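Local coordinates for protein 5-oxopent-3-ene-1,2,5-tricarboxylate decarboxylase (Exiguobacterium antarcticum B7, PDB 6IYM) that binds a magnesium ion through acidic side chains and belongs to the fumarylacetoacetate hydrolase family of mainly beta proteins, at residues A[6-9]-A[14-17]; A[183-188]-A[266-271]. All coordinates share one frame; numbering follows the deposited sequence.

Contact 1. Residues A[6-9]-A[14-17]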
ATOM      1  N   PHE A   6     -17.856  -3.609 -15.150  1.00 48.51           N
ATOM      2  CA  PHE A   6     -17.728  -2.256 -14.567  1.00 52.81           C
ATOM      3  C   PHE A   6     -18.726  -2.102 -13.429  1.00 56.06           C
ATOM      4  O   PHE A   6     -19.612  -2.975 -13.230  1.00 53.48           O
ATOM      5  CB  PHE A   6     -17.918  -1.179 -15.637  1.00 50.43           C
ATOM      6  CG  PHE A   6     -19.176  -1.303 -16.454  1.00 49.82           C
ATOM      7  CD1 PHE A   6     -19.202  -2.093 -17.594  1.00 51.44           C
ATOM      8  CD2 PHE A   6     -20.330  -0.624 -16.083  1.00 55.05           C
ATOM      9  CE1 PHE A   6     -20.355  -2.192 -18.358  1.00 52.77           C
ATOM     10  CE2 PHE A   6     -21.489  -0.734 -16.837  1.00 54.92           C
ATOM     11  CZ  PHE A   6     -21.494  -1.512 -17.979  1.00 54.26           C
ATOM     12  N   ARG A   7     -18.477  -1.054 -12.654  1.00 53.81           N
ATOM     13  CA  ARG A   7     -19.404  -0.468 -11.674  1.00 51.86           C
ATOM     14  C   ARG A   7     -19.921   0.819 -12.325  1.00 56.80           C
ATOM     15  O   ARG A   7     -19.111   1.481 -13.014  1.00 55.58           O
ATOM     16  CB  ARG A   7     -18.640  -0.252 -10.369  1.00 54.81           C
ATOM     17  CG  ARG A   7     -19.405  -0.618  -9.109  1.00 56.94           C
ATOM     18  CD  ARG A   7     -18.499  -0.743  -7.913  1.00 53.54           C
ATOM     19  NE  ARG A   7     -17.445   0.254  -7.922  1.00 51.78           N
ATOM     20  CZ  ARG A   7     -17.281   1.213  -7.024  1.00 48.60           C
ATOM     21  NH1 ARG A   7     -18.091   1.307  -5.994  1.00 55.96           N
ATOM     22  NH2 ARG A   7     -16.285   2.072  -7.147  1.00 46.23           N
ATOM     23  N   PHE A   8     -21.216   1.127 -12.184  1.00 57.81           N
ATOM     24  CA  PHE A   8     -21.825   2.410 -12.629  1.00 60.20           C
ATOM     25  C   PHE A   8     -22.732   2.953 -11.527  1.00 60.40           C
ATOM     26  O   PHE A   8     -23.146   2.159 -10.660  1.00 67.16           O
ATOM     27  CB  PHE A   8     -22.594   2.217 -13.935  1.00 58.32           C
ATOM     28  CG  PHE A   8     -23.838   1.366 -13.847  1.00 60.92           C
ATOM     29  CD1 PHE A   8     -25.074   1.939 -13.577  1.00 63.86           C
ATOM     30  CD2 PHE A   8     -23.785   0.003 -14.093  1.00 60.45           C
ATOM     31  CE1 PHE A   8     -26.224   1.166 -13.547  1.00 63.49           C
ATOM     32  CE2 PHE A   8     -24.934  -0.773 -14.060  1.00 63.03           C
ATOM     33  CZ  PHE A   8     -26.152  -0.191 -13.791  1.00 62.31           C
ATOM     34  N   GLU A   9     -23.035   4.252 -11.581  1.00 60.87           N
ATOM     35  CA  GLU A   9     -23.814   4.990 -10.556  1.00 67.94           C
ATOM     36  C   GLU A   9     -25.298   5.009 -10.940  1.00 75.02           C
ATOM     37  O   GLU A   9     -25.608   5.297 -12.120  1.00 61.93           O
ATOM     38  CB  GLU A   9     -23.287   6.416 -10.426  1.00 75.03           C
ATOM     39  CG  GLU A   9     -24.178   7.333  -9.609  1.00 76.69           C
ATOM     40  CD  GLU A   9     -23.697   8.773  -9.628  1.00 91.21           C
ATOM     41  OE1 GLU A   9     -22.474   8.971  -9.807  1.00 89.47           O
ATOM     42  OE2 GLU A   9     -24.542   9.690  -9.496  1.00 93.90           O
ATOM     43  N   ALA A  14     -23.790   2.635  -6.043  1.00 74.98           N
ATOM     44  CA  ALA A  14     -23.044   1.687  -6.895  1.00 71.05           C
ATOM     45  C   ALA A  14     -23.979   0.582  -7.391  1.00 66.65           C
ATOM     46  O   ALA A  14     -24.757   0.072  -6.582  1.00 61.20           O
ATOM     47  CB  ALA A  14     -21.886   1.119  -6.109  1.00 73.38           C
ATOM     48  N   ARG A  15     -23.880   0.241  -8.682  1.00 64.64           N
ATOM     49  CA  ARG A  15     -24.419  -1.001  -9.298  1.00 66.26           C
ATOM     50  C   ARG A  15     -23.325  -1.630 -10.169  1.00 64.06           C
ATOM     51  O   ARG A  15     -22.306  -0.967 -10.391  1.00 64.85           O
ATOM     52  CB  ARG A  15     -25.688  -0.706 -10.105  1.00 72.50           C
ATOM     53  CG  ARG A  15     -26.914  -0.458  -9.239  1.00 79.56           C
ATOM     54  CD  ARG A  15     -28.215  -0.434 -10.022  1.00 84.55           C
ATOM     55  NE  ARG A  15     -28.645  -1.754 -10.466  1.00 87.09           N
ATOM     56  CZ  ARG A  15     -29.208  -2.687  -9.692  1.00 89.20           C
ATOM     57  NH1 ARG A  15     -29.407  -2.461  -8.403  1.00 86.61           N
ATOM     58  NH2 ARG A  15     -29.569  -3.850 -10.213  1.00 82.29           N
ATOM     59  N   ILE A  16     -23.527  -2.862 -10.643  1.00 53.66           N
ATOM     60  CA  ILE A  16     -22.531  -3.612 -11.458  1.00 57.49           C
ATOM     61  C   ILE A  16     -23.143  -3.850 -12.836  1.00 64.23           C
ATOM     62  O   ILE A  16     -24.347  -4.184 -12.925  1.00 59.07           O
ATOM     63  CB  ILE A  16     -22.104  -4.935 -10.788  1.00 50.13           C
ATOM     64  CG1 ILE A  16     -21.280  -4.699  -9.525  1.00 53.52           C
ATOM     65  CG2 ILE A  16     -21.358  -5.837 -11.763  1.00 49.46           C
ATOM     66  CD1 ILE A  16     -21.145  -5.938  -8.665  1.00 57.13           C
ATOM     67  N   GLY A  17     -22.312  -3.716 -13.862  1.00 60.85           N
ATOM     68  CA  GLY A  17     -22.708  -3.865 -15.268  1.00 59.74           C
ATOM     69  C   GLY A  17     -21.643  -4.632 -16.000  1.00 62.07           C
ATOM     70  O   GLY A  17     -20.491  -4.658 -15.489  1.00 56.55           O
TER

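Contact 2. Residues A[183-188]-A[266-271]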
ATOM      1  N   VAL A 183     -13.473   0.027 -17.138  1.00 41.84           N
ATOM      2  CA  VAL A 183     -14.044  -1.343 -17.124  1.00 43.11           C
ATOM      3  C   VAL A 183     -12.855  -2.280 -16.924  1.00 42.94           C
ATOM      4  O   VAL A 183     -11.701  -1.845 -17.119  1.00 45.59           O
ATOM      5  CB  VAL A 183     -14.819  -1.655 -18.426  1.00 42.38           C
ATOM      6  CG1 VAL A 183     -15.763  -0.539 -18.829  1.00 45.13           C
ATOM      7  CG2 VAL A 183     -13.911  -1.968 -19.602  1.00 49.17           C
ATOM      8  N   ILE A 184     -13.130  -3.522 -16.571  1.00 41.01           N
ATOM      9  CA  ILE A 184     -12.127  -4.617 -16.498  1.00 39.83           C
ATOM     10  C   ILE A 184     -12.467  -5.573 -17.647  1.00 42.14           C
ATOM     11  O   ILE A 184     -13.592  -6.074 -17.681  1.00 41.80           O
ATOM     12  CB  ILE A 184     -12.192  -5.261 -15.101  1.00 41.47           C
ATOM     13  CG1 ILE A 184     -11.829  -4.256 -14.003  1.00 43.57           C
ATOM     14  CG2 ILE A 184     -11.322  -6.506 -15.018  1.00 48.01           C
ATOM     15  CD1 ILE A 184     -12.069  -4.771 -12.605  1.00 46.22           C
ATOM     16  N   VAL A 185     -11.542  -5.826 -18.563  1.00 45.73           N
ATOM     17  CA  VAL A 185     -11.767  -6.877 -19.597  1.00 50.65           C
ATOM     18  C   VAL A 185     -11.190  -8.169 -19.020  1.00 47.17           C
ATOM     19  O   VAL A 185     -10.082  -8.107 -18.479  1.00 46.07           O
ATOM     20  CB  VAL A 185     -11.131  -6.536 -20.955  1.00 50.76           C
ATOM     21  CG1 VAL A 185     -11.697  -5.241 -21.503  1.00 58.09           C
ATOM     22  CG2 VAL A 185      -9.613  -6.449 -20.867  1.00 53.89           C
ATOM     23  N   THR A 186     -11.923  -9.273 -19.144  1.00 45.27           N
ATOM     24  CA  THR A 186     -11.604 -10.590 -18.523  1.00 50.84           C
ATOM     25  C   THR A 186     -10.358 -11.156 -19.194  1.00 46.22           C
ATOM     26  O   THR A 186     -10.088 -10.818 -20.375  1.00 51.71           O
ATOM     27  CB  THR A 186     -12.806 -11.543 -18.591  1.00 56.88           C
ATOM     28  OG1 THR A 186     -13.216 -11.651 -19.952  1.00 53.60           O
ATOM     29  CG2 THR A 186     -13.991 -11.069 -17.782  1.00 53.65           C
ATOM     30  N   GLU A 187      -9.599 -11.953 -18.455  1.00 46.11           N
ATOM     31  CA  GLU A 187      -8.286 -12.490 -18.903  1.00 50.58           C
ATOM     32  C   GLU A 187      -8.502 -13.273 -20.197  1.00 52.72           C
ATOM     33  O   GLU A 187      -7.619 -13.221 -21.081  1.00 58.43           O
ATOM     34  CB  GLU A 187      -7.675 -13.385 -17.828  1.00 49.64           C
ATOM     35  CG  GLU A 187      -6.297 -13.915 -18.179  1.00 54.11           C
ATOM     36  CD  GLU A 187      -6.321 -15.157 -19.061  1.00 57.30           C
ATOM     37  OE1 GLU A 187      -7.194 -16.019 -18.830  1.00 61.31           O
ATOM     38  OE2 GLU A 187      -5.476 -15.253 -19.982  1.00 55.31           O
ATOM     39  N   ASP A 188      -9.641 -13.962 -20.276  1.00 56.11           N
ATOM     40  CA  ASP A 188     -10.002 -14.893 -21.371  1.00 60.15           C
ATOM     41  C   ASP A 188     -10.231 -14.094 -22.664  1.00 55.12           C
ATOM     42  O   ASP A 188      -9.900 -14.628 -23.707  1.00 56.17           O
ATOM     43  CB  ASP A 188     -11.205 -15.752 -20.962  1.00 68.24           C
ATOM     44  CG  ASP A 188     -11.020 -17.213 -21.340  1.00 79.65           C
ATOM     45  OD1 ASP A 188      -9.907 -17.730 -21.125  1.00 85.80           O
ATOM     46  OD2 ASP A 188     -11.975 -17.810 -21.882  1.00 95.58           O
ATOM     47  N   GLU A 266      -6.521  -0.291 -26.480  1.00 44.87           N
ATOM     48  CA  GLU A 266      -7.430  -0.917 -27.460  1.00 46.97           C
ATOM     49  C   GLU A 266      -7.915  -2.219 -26.821  1.00 47.90           C
ATOM     50  O   GLU A 266      -7.115  -2.894 -26.180  1.00 43.99           O
ATOM     51  CB  GLU A 266      -6.772  -1.001 -28.850  1.00 58.21           C
ATOM     52  CG  GLU A 266      -5.857  -2.179 -29.090  1.00 61.94           C
ATOM     53  CD  GLU A 266      -4.933  -2.045 -30.298  1.00 67.29           C
ATOM     54  OE1 GLU A 266      -5.192  -1.192 -31.195  1.00 65.70           O
ATOM     55  OE2 GLU A 266      -3.931  -2.790 -30.339  1.00 60.46           O
ATOM     56  N   GLY A 267      -9.226  -2.463 -26.884  1.00 48.68           N
ATOM     57  CA  GLY A 267      -9.891  -3.624 -26.266  1.00 47.58           C
ATOM     58  C   GLY A 267     -10.490  -3.277 -24.925  1.00 44.76           C
ATOM     59  O   GLY A 267     -11.355  -4.022 -24.497  1.00 51.53           O
ATOM     60  N   ILE A 268     -10.057  -2.185 -24.270  1.00 43.15           N
ATOM     61  CA  ILE A 268     -10.563  -1.805 -22.917  1.00 41.76           C
ATOM     62  C   ILE A 268     -11.430  -0.542 -23.011  1.00 42.63           C
ATOM     63  O   ILE A 268     -12.611  -0.548 -22.552  1.00 46.95           O
ATOM     64  CB  ILE A 268      -9.389  -1.643 -21.942  1.00 41.92           C
ATOM     65  CG1 ILE A 268      -8.387  -2.796 -22.076  1.00 40.18           C
ATOM     66  CG2 ILE A 268      -9.914  -1.472 -20.526  1.00 42.13           C
ATOM     67  CD1 ILE A 268      -7.519  -3.002 -20.869  1.00 44.20           C
ATOM     68  N   GLY A 269     -10.874   0.537 -23.534  1.00 40.40           N
ATOM     69  CA  GLY A 269     -11.639   1.779 -23.707  1.00 41.72           C
ATOM     70  C   GLY A 269     -10.802   2.984 -23.331  1.00 42.20           C
ATOM     71  O   GLY A 269      -9.526   2.935 -23.494  1.00 37.56           O
ATOM     72  N   HIS A 270     -11.493   4.003 -22.821  1.00 41.98           N
ATOM     73  CA  HIS A 270     -10.977   5.366 -22.553  1.00 44.01           C
ATOM     74  C   HIS A 270     -11.108   5.683 -21.058  1.00 38.89           C
ATOM     75  O   HIS A 270     -12.189   5.489 -20.531  1.00 41.56           O
ATOM     76  CB  HIS A 270     -11.740   6.355 -23.446  1.00 44.60           C
ATOM     77  CG  HIS A 270     -11.353   6.222 -24.877  1.00 47.68           C
ATOM     78  ND1 HIS A 270     -10.620   7.187 -25.535  1.00 46.72           N
ATOM     79  CD2 HIS A 270     -11.571   5.227 -25.765  1.00 52.66           C
ATOM     80  CE1 HIS A 270     -10.386   6.790 -26.770  1.00 51.76           C
ATOM     81  NE2 HIS A 270     -10.959   5.580 -26.934  1.00 51.25           N
ATOM     82  N   LEU A 271     -10.048   6.199 -20.445  1.00 35.56           N
ATOM     83  CA  LEU A 271     -10.042   6.779 -19.086  1.00 38.73           C
ATOM     84  C   LEU A 271      -9.670   8.248 -19.246  1.00 38.00           C
ATOM     85  O   LEU A 271      -8.488   8.542 -19.497  1.00 38.84           O
ATOM     86  CB  LEU A 271      -9.042   6.002 -18.225  1.00 43.71           C
ATOM     87  CG  LEU A 271      -9.020   6.300 -16.726  1.00 46.58           C
ATOM     88  CD1 LEU A 271     -10.363   6.018 -16.050  1.00 46.19           C
ATOM     89  CD2 LEU A 271      -7.939   5.478 -16.061  1.00 42.60           C
TER

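Contact 1. Residues A[6-9]-A[14-17]
The ring of Phe6 lies flat over the peptide of Gly17, whose carbonyl carbon sits above the centre of one face. Gly17 CA adds a CH-pi contact, 3.9 Å from the centroid of the Phe6 ring. Because Gly17 has no side chain, two rings can close on it: Phe8 approaches from beside it, with Gly17 CA in the plane of the Phe8 ring at its edge. Both phenylalanines hold CG between the backbone N and the carbonyl carbon (chi1 53° in Phe6, 68° in Phe8), which folds their rings back over the partner strand. Phe8 thereby also receives Arg15 CB over one face, 4.0 Å from its ring centroid.

These strands are the two arms of an antiparallel beta hairpin near the N-terminus, and their backbones are paired by four hydrogen bonds. Phe6 and Gly17 exchange two of 2.9 Å, Phe6 N to Gly17 O and Gly17 N to Phe6 O; the second is nearly straight at hydrogen. Phe8 and Arg15 form the other pair.

On the sheet face of Arg7, Ala14 and Ile16, close packing persists where Arg7 CG lies 3.2 Å from Arg15 O. The looser, partly exposed part is the guanidinium, which reaches Ala14 obliquely, Arg7 NH1 standing 3.8 Å from Ala14 CB. Arg7 spends its polar end on Ala64 O, which NH2 grips. Arg15, also partly exposed, runs beside Phe8; its guanidinium, turned 67° from the ring plane, salt-bridges Asp26 through NE.

Contact 2. Residues A[183-188]-A[266-271]
Val185 (chi1 -60°) sets CG1 beside its backbone N and CG2 between that N and the carbonyl carbon, while Ile268 carries CG1 anti to its own carbonyl carbon (chi1 -45°); these torsions direct Val185 CG2 and the CG1-CD1 branch of Ile268 to each other. The two side chains cross at about a right angle, and Val185 CG2 packs on the extended branch of Ile268, 4.0 Å from Ile268 CD1. The other methyl of the valine is turned to the backbone, with Val185 CG1 3.3 Å from Gly267 O and 3.9 Å from Ile268 CA.

Val183, two residues earlier on the same strand, is met by the short branch of Ile268. Val183 and Ile268 lie alongside each other, pointing opposite ways, with Val183 CG2 4.1 Å from Ile268 CG2. The same valine methyl lies 3.5 Å from Ile268 O, so Val183 touches both the side chain and the carbonyl of the isoleucine.

No hydrogen bond joins the two segments, and the contact is one of apolar methyls against an irregular piece of chain. Gly267 has positive phi, and Ile268 and Gly269 form a classic beta bulge opposite a single residue of strand 260-265; at the backbone angles of Gly269 a side chain would press on the preceding carbonyl O. The carbonyl of Gly267 takes a hydrogen bond from Lys4 NZ, which satisfies an acceptor set against the valine.

Phe190 touches both Val185 and Ile268, and Ile152 of strand 147-158, the strand that also supplies the magnesium ligand Asp155, reaches Ile268. Strand 178-186, flanked in its sheet by strands 4-10 and 147-158, is packed against the bulged link between strands 260-265 and 269-276 of the five-stranded sheet.

Contact 1 is partly buried and lies farther out, about 17 Å between its centre and that of the chain; it pairs two adjacent strands through backbone hydrogen bonds, aromatic faces and partly exposed arginines. Contact 2 is buried, about 10 Å between its centre and that of the chain, and sets a strand of one sheet against the bulged connection between two strands of the other, by aliphatic packing and methyl contacts with backbone carbonyls. Strand 4-10 connects them: it forms one arm of the hairpin and is the sheet neighbour of strand 178-186, and Phe6 CB packs 3.9 Å from Val183 CG1. The hairpin contact is local in sequence, whereas 183-188 and 266-271 are separated by 77 residues.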